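Local coordinates for succinylglutamate desuccinylase/aspartoacylase (Ruegeria sp. TM1040, PDB 3NA6), which removes the succinyl group from N-succinylglutamate by hydrolysis of its amide bond, as a succinylglutamate desuccinylase, at the interface of chains A and B. Sequence-based numbering; all coordinates share one arbitrary frame. Chains: chain A/B, Succinylglutamate desuccinylase/aspartoacylase.

The interface of chains A and B. Residues chain A 33-34; chain B 101, 147, 151, 153, 256-258, 310, 325.
The backbone N of B:Cys258 is the best-held polar atom here, gripped by one hydrogen bond from within its own chain: OD1 of the poorly ordered B:Asp257 carboxylate receives it at 2.6 Å through its anti lone pair. Within this patch no N or O of one chain pairs with one of the other, so it exemplifies a contact between two protein copies held mainly by packing. A loop of chain A inserts the indole of A:Trp34, its CG anti to the backbone N (chi1 -151°), among residues of chain B, and 117 Å² of its surface is hidden. Over one indole face, towards the rim, lies CB of B:Cys258, 3.3 Å above the plane; its SG, disulfide-bonded to B:Cys322, stands anti to the backbone N. Branched side chains cross the indole at about a right angle: CD1 of B:Leu151 touches CE3 of A:Trp34 at 3.6 Å, and CG2 of B:Val325 touches CH2 of A:Trp34 at 3.6 Å. The carbonyl O of B:Gly256 lies 3.6 Å from CZ2 of A:Trp34. An alanine in place of A:Trp34 would remove the indole and probably lose most of this packing, weakening the patch. B:Phe153 offers its ring tip, CZ, to CZ3 of the indole, while OG of B:Ser310 sits above one phenyl face. Any role in assembly remains an inference. B:Arg101, extended from CG to NE, turns its guanidinium (chi4 85°) so that CB of A:Ala33 rests 3.4 Å above its plane, towards the rim, 3.5 Å from NH1.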
# COMPACT_ATOMS: atom_id res chain seq x y z
N ALA A 33 -17.21 -4.68 -12.09
CA ALA A 33 -18.25 -5.60 -11.65
C ALA A 33 -18.53 -6.65 -12.72
O ALA A 33 -18.80 -7.80 -12.41
CB ALA A 33 -19.55 -4.83 -11.31
N TRP A 34 -18.44 -6.26 -13.99
CA TRP A 34 -18.78 -7.19 -15.07
C TRP A 34 -17.55 -7.36 -15.94
O TRP A 34 -17.61 -7.15 -17.16
CB TRP A 34 -19.89 -6.54 -15.89
CG TRP A 34 -20.84 -7.46 -16.57
CD1 TRP A 34 -20.59 -8.73 -17.04
CD2 TRP A 34 -22.21 -7.18 -16.89
NE1 TRP A 34 -21.73 -9.25 -17.62
CE2 TRP A 34 -22.73 -8.32 -17.55
CE3 TRP A 34 -23.03 -6.05 -16.72
CZ2 TRP A 34 -24.04 -8.37 -18.01
CZ3 TRP A 34 -24.32 -6.11 -17.16
CH2 TRP A 34 -24.82 -7.27 -17.80
N ARG B 101 -17.51 -2.68 -3.54
CA ARG B 101 -18.34 -3.82 -3.90
C ARG B 101 -18.15 -5.02 -2.94
O ARG B 101 -19.12 -5.59 -2.44
CB ARG B 101 -18.05 -4.22 -5.31
CG ARG B 101 -18.84 -5.40 -5.86
CD ARG B 101 -18.50 -5.58 -7.30
NE ARG B 101 -19.16 -6.75 -7.85
CZ ARG B 101 -20.39 -6.77 -8.31
NH1 ARG B 101 -21.12 -5.67 -8.36
NH2 ARG B 101 -20.85 -7.92 -8.80
N GLY B 147 -25.88 -0.61 -9.81
CA GLY B 147 -24.72 -0.98 -10.59
C GLY B 147 -23.39 -1.00 -9.86
O GLY B 147 -22.51 -1.79 -10.19
N LEU B 151 -20.77 0.44 -13.04
CA LEU B 151 -21.91 0.14 -13.92
C LEU B 151 -23.10 1.04 -13.61
O LEU B 151 -23.31 1.49 -12.46
CB LEU B 151 -22.37 -1.31 -13.75
CG LEU B 151 -21.63 -2.48 -14.37
CD1 LEU B 151 -22.39 -3.75 -13.97
CD2 LEU B 151 -21.50 -2.38 -15.92
N PHE B 153 -27.46 1.26 -14.65
CA PHE B 153 -28.60 0.56 -15.22
C PHE B 153 -29.81 1.47 -15.25
O PHE B 153 -29.96 2.33 -14.38
CB PHE B 153 -29.00 -0.62 -14.32
CG PHE B 153 -28.06 -1.77 -14.35
CD1 PHE B 153 -27.04 -1.86 -13.44
CD2 PHE B 153 -28.25 -2.82 -15.23
CE1 PHE B 153 -26.20 -2.94 -13.43
CE2 PHE B 153 -27.40 -3.92 -15.21
CZ PHE B 153 -26.37 -3.96 -14.30
N GLY B 256 -29.53 -11.63 -19.52
CA GLY B 256 -28.61 -11.32 -18.40
C GLY B 256 -27.12 -11.35 -18.74
O GLY B 256 -26.27 -11.18 -17.86
N ASP B 257 -26.81 -11.58 -20.02
CA ASP B 257 -25.44 -11.75 -20.49
C ASP B 257 -24.99 -10.45 -21.19
O ASP B 257 -25.80 -9.53 -21.40
CB ASP B 257 -25.38 -12.96 -21.43
CG ASP B 257 -23.99 -13.57 -21.53
OD1 ASP B 257 -22.98 -12.83 -21.52
OD2 ASP B 257 -23.91 -14.82 -21.65
N CYS B 258 -23.70 -10.36 -21.52
CA CYS B 258 -23.13 -9.17 -22.12
C CYS B 258 -22.45 -9.55 -23.42
O CYS B 258 -21.76 -10.56 -23.49
CB CYS B 258 -22.10 -8.51 -21.19
SG CYS B 258 -21.27 -7.04 -21.94
N SER B 310 -27.88 -0.98 -19.79
CA SER B 310 -26.74 -1.01 -18.89
C SER B 310 -25.53 -0.41 -19.58
O SER B 310 -25.39 -0.57 -20.79
CB SER B 310 -26.41 -2.45 -18.49
OG SER B 310 -25.44 -2.43 -17.43
N VAL B 325 -25.18 -2.94 -22.52
CA VAL B 325 -26.13 -4.00 -22.82
C VAL B 325 -27.35 -3.35 -23.43
O VAL B 325 -27.86 -2.36 -22.90
CB VAL B 325 -26.55 -4.77 -21.54
CG1 VAL B 325 -27.70 -5.78 -21.87
CG2 VAL B 325 -25.34 -5.45 -20.90